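PDB 6GKV: coclaurine N-methyltransferase from Coptis japonica, which catalyses the N-methylation of coclaurine and related tetrahydroisoquinoline alkaloid precursors, using S-adenosyl-L-methionine as the methyl donor. Local coordinates for residues K91-Y96 and L195-F200; G87-G92 and A110-Y115; L225-H230 and M343-L348. All coordinates share one frame; numbering follows the deposited sequence.

A run of polar contacts, Lys91 NZ to Tyr115 OH to Glu226 OE1, passes through the three interactions next to the bound ligands. Interactions 1 and 2 start from the same loop and share Lys91 and Gly92; their centres lie about 9 Å apart. Interaction 1 carries both S-adenosyl-L-homocysteine and the N-methylated amine; interactions 2 and 3 adjoin it, reaching the ligands through Gly92 and Ile228. Tyr115 OH and Glu226 OE1, 2.5 Å apart, probably bond interaction 2 to interaction 3. Glu198 N and Glu226 O stand 2.8 Å apart, a probable backbone bond between neighbouring strands 191-197 and 221-230. The two carboxylates also approach, Glu198 OE2 lying 2.7 Å from Glu226 OE2.

Interaction 1 (K91-Y96 and L195-F200); sequences KGSCCY and LVIELF. With SAH (S-adenosyl-L-homocysteine), chain C; F2W (6,7-dimethoxy-2-methyl-1,2,3,4-tetrahydroisoquinolin-2-ium), chain D.
Glu198 sets its carboxylate against Ser93 and Cys94, with Glu198 OE1 3.6 Å from Ser93 CB and OE2 taking a nearly straight hydrogen bond from Cys94 N (3.3 Å, 172° at the hydrogen). That donor arrives from above the carboxylate plane, 37° out of it. The side chain gets there with CG anti to the carbonyl carbon (chi1 -67°) and an extended run beyond, which carries the acid from the end of strand 191-197 across to the loop 91-96. Its other oxygen, OE1, accepts a hydrogen bond from the amine nitrogen NAH of the bound N-methylheliamine at 2.8 Å. An alanine here would probably leave both that amine and the Cys94 N-H without their acceptor and open a gap beside Ser93.

The same two segments hold the amino acid end of S-adenosyl-L-homocysteine. Gly92 N and Ser93 OG bond its two carboxylate oxygens, although the modelled Ser93 contact is too short for its length to be trusted, and the ligand amine N donates to Ile197 O at 3.0 Å. Ile197 CG2 packs alongside Ser93 OG (3.7 Å), which also accepts from Lys91 NZ, as does Cys94 O. Gly131, Gln159 and Asp181 complete the polar grip on the cofactor.

The ligand sulfur SD lies 4.2 Å from the N-methyl carbon CAO of the bound amine. With one oxygen of Glu198 on that amine and the other on the cofactor-binding loop, the contact is consistent with an acid that orients the amine for methyl transfer.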
loop_
_atom_site.group_PDB
_atom_site.type_symbol
_atom_site.label_atom_id
_atom_site.label_comp_id
_atom_site.label_asym_id
_atom_site.label_seq_id
_atom_site.Cartn_x
_atom_site.Cartn_y
_atom_site.Cartn_z
ATOM N N LYS A 91 -21.502 -20.267 -4.783
ATOM C CA LYS A 91 -20.551 -19.183 -4.660
ATOM C C LYS A 91 -19.357 -19.488 -5.542
ATOM O O LYS A 91 -18.639 -20.457 -5.301
ATOM C CB LYS A 91 -20.133 -19.004 -3.204
ATOM C CG LYS A 91 -19.288 -17.753 -2.938
ATOM C CD LYS A 91 -19.022 -17.593 -1.442
ATOM C CE LYS A 91 -18.732 -16.146 -1.102
ATOM N NZ LYS A 91 -17.463 -15.692 -1.717
ATOM N N GLY A 92 -19.153 -18.668 -6.568
ATOM C CA GLY A 92 -18.096 -18.903 -7.541
ATOM C C GLY A 92 -16.904 -18.016 -7.254
ATOM O O GLY A 92 -16.266 -17.482 -8.168
ATOM N N SER A 93 -16.615 -17.871 -5.962
ATOM C CA SER A 93 -15.551 -17.017 -5.460
ATOM C C SER A 93 -15.076 -17.543 -4.085
ATOM O O SER A 93 -15.672 -18.469 -3.519
ATOM C CB SER A 93 -16.050 -15.573 -5.347
ATOM O OG SER A 93 -17.294 -15.520 -4.645
ATOM N N CYS A 94 -14.023 -16.942 -3.537
ATOM C CA CYS A 94 -13.356 -17.492 -2.352
ATOM C C CYS A 94 -14.275 -17.797 -1.154
ATOM O O CYS A 94 -15.091 -16.976 -0.756
ATOM C CB CYS A 94 -12.254 -16.533 -1.907
ATOM S SG CYS A 94 -11.188 -17.224 -0.659
ATOM N N CYS A 95 -14.154 -18.993 -0.597
ATOM C CA CYS A 95 -14.889 -19.328 0.616
ATOM C C CYS A 95 -13.953 -19.307 1.830
ATOM O O CYS A 95 -12.736 -19.210 1.686
ATOM C CB CYS A 95 -15.558 -20.679 0.488
ATOM S SG CYS A 95 -16.681 -20.706 -0.885
ATOM N N TYR A 96 -14.531 -19.374 3.022
ATOM C CA TYR A 96 -13.755 -19.183 4.231
ATOM C C TYR A 96 -13.745 -20.431 5.102
ATOM O O TYR A 96 -14.771 -20.830 5.655
ATOM C CB TYR A 96 -14.293 -17.988 5.013
ATOM C CG TYR A 96 -13.326 -17.477 6.039
ATOM C CD1 TYR A 96 -13.384 -17.921 7.356
ATOM C CD2 TYR A 96 -12.344 -16.566 5.693
ATOM C CE1 TYR A 96 -12.497 -17.467 8.299
ATOM C CE2 TYR A 96 -11.449 -16.097 6.635
ATOM C CZ TYR A 96 -11.525 -16.549 7.935
ATOM O OH TYR A 96 -10.632 -16.076 8.870
ATOM N N LEU A 195 -21.638 -3.905 -2.976
ATOM C CA LEU A 195 -20.763 -5.032 -2.752
ATOM C C LEU A 195 -20.198 -5.494 -4.076
ATOM O O LEU A 195 -20.941 -5.722 -5.020
ATOM C CB LEU A 195 -21.529 -6.157 -2.076
ATOM C CG LEU A 195 -22.214 -5.722 -0.783
ATOM C CD1 LEU A 195 -23.182 -6.790 -0.335
ATOM C CD2 LEU A 195 -21.165 -5.495 0.272
ATOM N N VAL A 196 -18.880 -5.621 -4.144
ATOM C CA VAL A 196 -18.211 -6.054 -5.357
ATOM C C VAL A 196 -17.281 -7.228 -5.073
ATOM O O VAL A 196 -16.162 -7.030 -4.592
ATOM C CB VAL A 196 -17.393 -4.912 -5.994
ATOM C CG1 VAL A 196 -16.845 -5.360 -7.361
ATOM C CG2 VAL A 196 -18.254 -3.669 -6.174
ATOM N N ILE A 197 -17.727 -8.443 -5.381
ATOM C CA ILE A 197 -16.937 -9.630 -5.081
ATOM C C ILE A 197 -16.256 -10.216 -6.320
ATOM O O ILE A 197 -16.868 -10.930 -7.104
ATOM C CB ILE A 197 -17.794 -10.722 -4.411
ATOM C CG1 ILE A 197 -18.602 -10.105 -3.280
ATOM C CG2 ILE A 197 -16.906 -11.886 -3.883
ATOM C CD1 ILE A 197 -17.757 -9.364 -2.259
ATOM N N GLU A 198 -14.979 -9.884 -6.475
ATOM C CA GLU A 198 -14.109 -10.461 -7.498
ATOM C C GLU A 198 -14.623 -10.129 -8.887
ATOM O O GLU A 198 -14.922 -11.010 -9.669
ATOM C CB GLU A 198 -13.957 -11.977 -7.293
ATOM C CG GLU A 198 -13.197 -12.314 -6.010
ATOM C CD GLU A 198 -12.894 -13.789 -5.837
ATOM O OE1 GLU A 198 -12.903 -14.540 -6.840
ATOM O OE2 GLU A 198 -12.662 -14.203 -4.681
ATOM N N LEU A 199 -14.705 -8.833 -9.179
ATOM C CA LEU A 199 -15.173 -8.353 -10.472
ATOM C C LEU A 199 -14.066 -7.585 -11.177
ATOM O O LEU A 199 -13.874 -7.719 -12.386
ATOM C CB LEU A 199 -16.393 -7.461 -10.302
ATOM C CG LEU A 199 -16.837 -6.702 -11.556
ATOM C CD1 LEU A 199 -17.490 -7.653 -12.558
ATOM C CD2 LEU A 199 -17.762 -5.545 -11.199
ATOM N N PHE A 200 -13.326 -6.804 -10.395
ATOM C CA PHE A 200 -12.293 -5.892 -10.897
ATOM C C PHE A 200 -11.177 -6.577 -11.640
ATOM O O PHE A 200 -10.556 -5.969 -12.518
ATOM C CB PHE A 200 -11.684 -5.083 -9.733
ATOM C CG PHE A 200 -12.526 -3.924 -9.290
ATOM C CD1 PHE A 200 -13.909 -3.950 -9.433
ATOM C CD2 PHE A 200 -11.931 -2.780 -8.778
ATOM C CE1 PHE A 200 -14.698 -2.855 -9.042
ATOM C CE2 PHE A 200 -12.715 -1.672 -8.390
ATOM C CZ PHE A 200 -14.095 -1.712 -8.521
HETATM N N SAH C . -19.583 -12.246 -7.519
HETATM C CA SAH C . -19.960 -13.619 -7.827
HETATM C CB SAH C . -19.196 -14.134 -9.038
HETATM C CG SAH C . -17.775 -13.604 -9.206
HETATM S SD SAH C . -17.073 -14.111 -10.801
HETATM C C SAH C . -19.720 -14.548 -6.648
HETATM O O SAH C . -18.992 -14.155 -5.735
HETATM O OXT SAH C . -20.229 -15.681 -6.592
HETATM C "C5'" SAH C . -17.272 -12.468 -11.545
HETATM C "C4'" SAH C . -18.727 -12.036 -11.759
HETATM O "O4'" SAH C . -18.779 -10.765 -12.387
HETATM C "C3'" SAH C . -19.502 -12.994 -12.655
HETATM O "O3'" SAH C . -20.823 -13.081 -12.186
HETATM C "C2'" SAH C . -19.553 -12.322 -14.004
HETATM O "O2'" SAH C . -20.758 -12.673 -14.640
HETATM C "C1'" SAH C . -19.492 -10.846 -13.616
HETATM N N9 SAH C . -18.875 -9.990 -14.655
HETATM C C8 SAH C . -17.659 -10.146 -15.286
HETATM N N7 SAH C . -17.499 -9.127 -16.169
HETATM C C5 SAH C . -18.596 -8.321 -16.111
HETATM C C6 SAH C . -18.966 -7.155 -16.792
HETATM N N6 SAH C . -18.168 -6.611 -17.714
HETATM N N1 SAH C . -20.181 -6.561 -16.504
HETATM C C2 SAH C . -21.022 -7.121 -15.558
HETATM N N3 SAH C . -20.652 -8.270 -14.889
HETATM C C4 SAH C . -19.462 -8.858 -15.165
HETATM C CAM F2W D . -9.069 -20.609 -10.038
HETATM O OAK F2W D . -8.217 -19.446 -10.157
HETATM C CAB F2W D . -8.972 -18.300 -10.129
HETATM C CAA F2W D . -10.361 -18.298 -9.956
HETATM C CAF F2W D . -11.026 -17.075 -9.957
HETATM C CAJ F2W D . -12.391 -16.971 -9.755
HETATM C CAI F2W D . -13.106 -15.686 -10.285
HETATM N NAH F2W D . -12.419 -14.578 -9.602
HETATM C CAO F2W D . -12.935 -13.404 -10.333
HETATM C CAG F2W D . -11.068 -14.766 -10.139
HETATM C CAE F2W D . -10.327 -15.901 -10.043
HETATM C CAD F2W D . -8.949 -15.904 -10.247
HETATM C CAC F2W D . -8.272 -17.110 -10.249
HETATM O OAL F2W D . -6.921 -17.239 -10.434
HETATM C CAN F2W D . -6.120 -16.049 -10.564
#

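Interaction 2 (G87-G92 and A110-Y115); sequences GSNLKG and AMLDLY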
loop_
_atom_site.group_PDB
_atom_site.type_symbol
_atom_site.label_atom_id
_atom_site.label_comp_id
_atom_site.label_asym_id
_atom_site.label_seq_id
_atom_site.Cartn_x
_atom_site.Cartn_y
_atom_site.Cartn_z
ATOM N N GLY A 87 -20.979 -25.346 -3.943
ATOM C CA GLY A 87 -21.787 -25.736 -2.793
ATOM C C GLY A 87 -23.214 -25.222 -2.896
ATOM O O GLY A 87 -23.651 -24.833 -3.979
ATOM N N SER A 88 -23.932 -25.199 -1.772
ATOM C CA SER A 88 -25.369 -24.876 -1.750
ATOM C C SER A 88 -25.775 -23.500 -2.283
ATOM O O SER A 88 -26.892 -23.349 -2.786
ATOM C CB SER A 88 -25.911 -24.989 -0.331
ATOM O OG SER A 88 -26.038 -26.322 0.077
ATOM N N ASN A 89 -24.908 -22.496 -2.136
ATOM C CA ASN A 89 -25.230 -21.132 -2.565
ATOM C C ASN A 89 -24.628 -20.780 -3.923
ATOM O O ASN A 89 -24.850 -19.682 -4.442
ATOM C CB ASN A 89 -24.764 -20.095 -1.532
ATOM C CG ASN A 89 -25.114 -20.474 -0.106
ATOM O OD1 ASN A 89 -24.351 -21.162 0.575
ATOM N ND2 ASN A 89 -26.273 -20.023 0.352
ATOM N N LEU A 90 -23.876 -21.714 -4.499
ATOM C CA LEU A 90 -23.291 -21.512 -5.812
ATOM C C LEU A 90 -22.378 -20.298 -5.778
ATOM O O LEU A 90 -22.468 -19.401 -6.620
ATOM C CB LEU A 90 -24.377 -21.338 -6.869
ATOM C CG LEU A 90 -25.471 -22.405 -6.870
ATOM C CD1 LEU A 90 -26.492 -22.102 -7.943
ATOM C CD2 LEU A 90 -24.877 -23.779 -7.063
ATOM N N LYS A 91 -21.502 -20.267 -4.783
ATOM C CA LYS A 91 -20.551 -19.183 -4.660
ATOM C C LYS A 91 -19.357 -19.488 -5.542
ATOM O O LYS A 91 -18.639 -20.457 -5.301
ATOM C CB LYS A 91 -20.133 -19.004 -3.204
ATOM C CG LYS A 91 -19.288 -17.753 -2.938
ATOM C CD LYS A 91 -19.022 -17.593 -1.442
ATOM C CE LYS A 91 -18.732 -16.146 -1.102
ATOM N NZ LYS A 91 -17.463 -15.692 -1.717
ATOM N N GLY A 92 -19.153 -18.668 -6.568
ATOM C CA GLY A 92 -18.096 -18.903 -7.541
ATOM C C GLY A 92 -16.904 -18.016 -7.254
ATOM O O GLY A 92 -16.266 -17.482 -8.168
ATOM N N ALA A 110 -19.637 -18.877 5.784
ATOM C CA ALA A 110 -18.710 -18.091 6.594
ATOM C C ALA A 110 -18.176 -16.852 5.869
ATOM O O ALA A 110 -18.066 -15.783 6.488
ATOM C CB ALA A 110 -17.565 -18.957 7.060
ATOM N N MET A 111 -17.832 -16.978 4.586
ATOM C CA MET A 111 -17.419 -15.800 3.805
ATOM C C MET A 111 -18.573 -14.796 3.655
ATOM O O MET A 111 -18.361 -13.592 3.753
ATOM C CB MET A 111 -16.935 -16.173 2.399
ATOM C CG MET A 111 -15.463 -16.331 2.166
ATOM S SD MET A 111 -14.237 -15.132 2.698
ATOM C CE MET A 111 -14.984 -13.671 2.272
ATOM N N LEU A 112 -19.773 -15.303 3.383
ATOM C CA LEU A 112 -20.929 -14.455 3.140
ATOM C C LEU A 112 -21.241 -13.634 4.391
ATOM O O LEU A 112 -21.475 -12.422 4.311
ATOM C CB LEU A 112 -22.132 -15.305 2.709
ATOM C CG LEU A 112 -21.994 -15.824 1.267
ATOM C CD1 LEU A 112 -23.142 -16.741 0.839
ATOM C CD2 LEU A 112 -21.831 -14.656 0.286
ATOM N N ASP A 113 -21.218 -14.305 5.542
ATOM C CA ASP A 113 -21.342 -13.641 6.834
ATOM C C ASP A 113 -20.271 -12.576 7.023
ATOM O O ASP A 113 -20.563 -11.449 7.430
ATOM C CB ASP A 113 -21.261 -14.662 7.966
ATOM C CG ASP A 113 -22.588 -15.345 8.223
ATOM O OD1 ASP A 113 -23.599 -14.904 7.638
ATOM O OD2 ASP A 113 -22.625 -16.308 9.019
ATOM N N LEU A 114 -19.029 -12.934 6.711
ATOM C CA LEU A 114 -17.911 -12.010 6.863
ATOM C C LEU A 114 -18.068 -10.749 5.990
ATOM O O LEU A 114 -17.657 -9.662 6.385
ATOM C CB LEU A 114 -16.594 -12.735 6.550
ATOM C CG LEU A 114 -15.303 -11.944 6.752
ATOM C CD1 LEU A 114 -15.237 -11.273 8.136
ATOM C CD2 LEU A 114 -14.075 -12.822 6.493
ATOM N N TYR A 115 -18.664 -10.896 4.812
ATOM C CA TYR A 115 -18.945 -9.755 3.944
ATOM C C TYR A 115 -19.913 -8.786 4.613
ATOM O O TYR A 115 -19.739 -7.573 4.545
ATOM C CB TYR A 115 -19.548 -10.200 2.615
ATOM C CG TYR A 115 -18.643 -10.995 1.709
ATOM C CD1 TYR A 115 -17.276 -10.808 1.715
ATOM C CD2 TYR A 115 -19.182 -11.920 0.797
ATOM C CE1 TYR A 115 -16.464 -11.508 0.833
ATOM C CE2 TYR A 115 -18.380 -12.648 -0.055
ATOM C CZ TYR A 115 -17.011 -12.450 -0.021
ATOM O OH TYR A 115 -16.204 -13.184 -0.868
#
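The hydroxyl of Tyr115 is gripped from two directions: Lys91 NZ donates a hydrogen bond to Tyr115 OH at 2.9 Å, and Glu226 on the central sheet supplies a second partner. Lysine and tyrosine reach toward each other tip to tip, the ammonium nitrogen lying at the edge of the ring and near its plane. The lysine chain leaves its backbone extended and then bends at the last torsion (chi4 -66°), which places NZ beside the phenol. Just before that bend, Lys91 CE touches the ring at Tyr115 CE2, 3.7 Å away.

Of the lysine carbons it is CE that meets helix 104-118. Lys91 and Leu112 slide past each other in opposite directions, with Lys91 CE against Leu112 CD2 at 3.7 Å, and the base of Met111 adds a contact through Met111 CB to the same CE at 3.9 Å. The tyrosine ring has the carbonyl oxygen of Met111 over one face, displaced toward the rim.

At the other end of the loop, a type I turn from Gly87 to Leu90 brings Asn89 CG to 4.3 Å from Leu112 CD1. Glu108, one turn before Leu112 on the helix, accepts from the backbone N of Asn89 and of Lys91, so the loop is tied to the helix by the Glu108 carboxylate, which takes two loop N-H groups, as well as by the lysine. Ala136 of helix 136-143 packs on both Asn89 and Lys91.

This joins the loop whose Gly92 N binds the cofactor carboxylate to helix 104-118. A buried ammonium bonded to the phenol oxygen would probably polarise the hydroxyl and strengthen its bond to Glu226.

Interaction 3 (L225-H230 and M343-L348); sequences LEHICH and MASHVL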
loop_
_atom_site.group_PDB
_atom_site.type_symbol
_atom_site.label_atom_id
_atom_site.label_comp_id
_atom_site.label_asym_id
_atom_site.label_seq_id
_atom_site.Cartn_x
_atom_site.Cartn_y
_atom_site.Cartn_z
ATOM N N LEU A 225 -15.218 -4.223 -1.210
ATOM C CA LEU A 225 -14.556 -4.904 -2.324
ATOM C C LEU A 225 -13.742 -6.129 -1.919
ATOM O O LEU A 225 -12.962 -6.071 -0.988
ATOM C CB LEU A 225 -13.630 -3.930 -3.045
ATOM C CG LEU A 225 -12.724 -4.549 -4.107
ATOM C CD1 LEU A 225 -13.576 -5.027 -5.237
ATOM C CD2 LEU A 225 -11.704 -3.529 -4.596
ATOM N N GLU A 226 -13.916 -7.228 -2.645
ATOM C CA GLU A 226 -13.005 -8.360 -2.549
ATOM C C GLU A 226 -12.331 -8.605 -3.904
ATOM O O GLU A 226 -12.999 -8.650 -4.950
ATOM C CB GLU A 226 -13.727 -9.631 -2.090
ATOM C CG GLU A 226 -12.782 -10.841 -1.923
ATOM C CD GLU A 226 -13.515 -12.152 -1.611
ATOM O OE1 GLU A 226 -13.892 -12.371 -0.444
ATOM O OE2 GLU A 226 -13.720 -12.969 -2.529
ATOM N N HIS A 227 -11.005 -8.743 -3.880
ATOM C CA HIS A 227 -10.274 -9.146 -5.063
ATOM C C HIS A 227 -9.167 -10.080 -4.662
ATOM O O HIS A 227 -8.565 -9.906 -3.616
ATOM C CB HIS A 227 -9.688 -7.955 -5.801
ATOM C CG HIS A 227 -8.726 -7.154 -4.988
ATOM N ND1 HIS A 227 -7.362 -7.334 -5.065
ATOM C CD2 HIS A 227 -8.924 -6.154 -4.097
ATOM C CE1 HIS A 227 -6.760 -6.477 -4.258
ATOM N NE2 HIS A 227 -7.684 -5.748 -3.659
ATOM N N ILE A 228 -8.897 -11.079 -5.483
ATOM C CA ILE A 228 -7.757 -11.912 -5.207
ATOM C C ILE A 228 -6.539 -11.048 -5.535
ATOM O O ILE A 228 -6.672 -10.056 -6.252
ATOM C CB ILE A 228 -7.807 -13.225 -6.015
ATOM C CG1 ILE A 228 -8.042 -12.935 -7.497
ATOM C CG2 ILE A 228 -8.943 -14.084 -5.495
ATOM C CD1 ILE A 228 -6.796 -12.656 -8.279
ATOM N N CYS A 229 -5.367 -11.396 -5.009
ATOM C CA CYS A 229 -4.175 -10.582 -5.244
ATOM C C CYS A 229 -2.906 -11.386 -5.059
ATOM O O CYS A 229 -2.958 -12.545 -4.615
ATOM C CB CYS A 229 -4.159 -9.397 -4.292
ATOM S SG CYS A 229 -3.952 -9.938 -2.595
ATOM N N HIS A 230 -1.769 -10.793 -5.427
ATOM C CA HIS A 230 -0.519 -11.212 -4.824
ATOM C C HIS A 230 -0.129 -10.165 -3.784
ATOM O O HIS A 230 -0.357 -8.970 -3.978
ATOM C CB HIS A 230 0.605 -11.388 -5.838
ATOM C CG HIS A 230 1.889 -11.824 -5.196
ATOM N ND1 HIS A 230 2.844 -10.932 -4.765
ATOM C CD2 HIS A 230 2.333 -13.060 -4.844
ATOM C CE1 HIS A 230 3.846 -11.604 -4.213
ATOM N NE2 HIS A 230 3.559 -12.892 -4.249
ATOM N N MET A 343 -3.372 -14.435 -2.684
ATOM C CA MET A 343 -4.360 -14.404 -1.621
ATOM C C MET A 343 -5.519 -13.467 -1.934
ATOM O O MET A 343 -5.658 -12.979 -3.062
ATOM C CB MET A 343 -3.694 -13.984 -0.303
ATOM C CG MET A 343 -2.815 -12.721 -0.428
ATOM S SD MET A 343 -1.954 -12.264 1.108
ATOM C CE MET A 343 -0.493 -13.289 1.038
ATOM N N ALA A 344 -6.330 -13.214 -0.912
ATOM C CA ALA A 344 -7.511 -12.373 -1.028
ATOM C C ALA A 344 -7.419 -11.095 -0.194
ATOM O O ALA A 344 -7.002 -11.101 0.967
ATOM C CB ALA A 344 -8.747 -13.160 -0.636
ATOM N N SER A 345 -7.823 -9.993 -0.815
ATOM C CA SER A 345 -7.835 -8.667 -0.198
ATOM C C SER A 345 -9.239 -8.112 -0.055
ATOM O O SER A 345 -10.023 -8.113 -1.020
ATOM C CB SER A 345 -6.986 -7.708 -1.032
ATOM O OG SER A 345 -7.083 -6.371 -0.569
ATOM N N HIS A 346 -9.558 -7.623 1.142
ATOM C CA HIS A 346 -10.814 -6.904 1.393
ATOM C C HIS A 346 -10.598 -5.412 1.678
ATOM O O HIS A 346 -9.877 -5.034 2.615
ATOM C CB HIS A 346 -11.572 -7.528 2.566
ATOM C CG HIS A 346 -12.134 -8.888 2.271
ATOM N ND1 HIS A 346 -12.726 -9.674 3.234
ATOM C CD2 HIS A 346 -12.197 -9.591 1.119
ATOM C CE1 HIS A 346 -13.127 -10.811 2.691
ATOM N NE2 HIS A 346 -12.829 -10.780 1.407
ATOM N N VAL A 347 -11.258 -4.570 0.888
ATOM C CA VAL A 347 -11.187 -3.134 1.080
ATOM C C VAL A 347 -12.561 -2.516 1.338
ATOM O O VAL A 347 -13.519 -2.757 0.587
ATOM C CB VAL A 347 -10.556 -2.431 -0.127
ATOM C CG1 VAL A 347 -10.215 -1.000 0.241
ATOM C CG2 VAL A 347 -9.302 -3.176 -0.592
ATOM N N LEU A 348 -12.652 -1.705 2.400
ATOM C CA LEU A 348 -13.885 -0.974 2.677
ATOM C C LEU A 348 -13.677 0.499 2.328
ATOM O O LEU A 348 -12.730 1.127 2.798
ATOM C CB LEU A 348 -14.321 -1.150 4.139
ATOM C CG LEU A 348 -15.678 -0.540 4.537
ATOM C CD1 LEU A 348 -16.832 -1.158 3.755
ATOM C CD2 LEU A 348 -15.934 -0.642 6.045
#
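Glu226 leaves its strand with CG anti to the backbone N (chi1 -178°) and His346 with CG anti to its carbonyl carbon, torsions that start the two side chains off side by side on one face of an antiparallel strand pair. The pair belongs to the sheet of the Rossmann-like methyltransferase fold, order 3-2-1-4-5-7-6, where strand 342-350 lies between 221-230 and 272-279, antiparallel to both. In backbone register Glu226 and His346 are a non-hydrogen-bonded antiparallel pair, so their bond is made by the side chains. Carboxylate and imidazole planes are only 2° apart, and His346 NE2 donates to the anti lone pair of Glu226 OE1, the oxygen it shares with Tyr115, at 2.7 Å (158° at the hydrogen). Arg118 holds His346 ND1, so the ring is fixed at both nitrogens.

Backbone bonds flank this site, among them Leu225 N to Val347 O at 2.9 Å. On the other face, Cys229 SG meets Met343 CG at 3.7 Å, and Met343 also packs on Tyr44 of the second subunit. Ser345 CB makes a CH-pi contact over the imidazole of His227, 3.7 Å from its centroid, while His227 ND1 donates to Ile228 O at 3.0 Å from above the carbonyl plane.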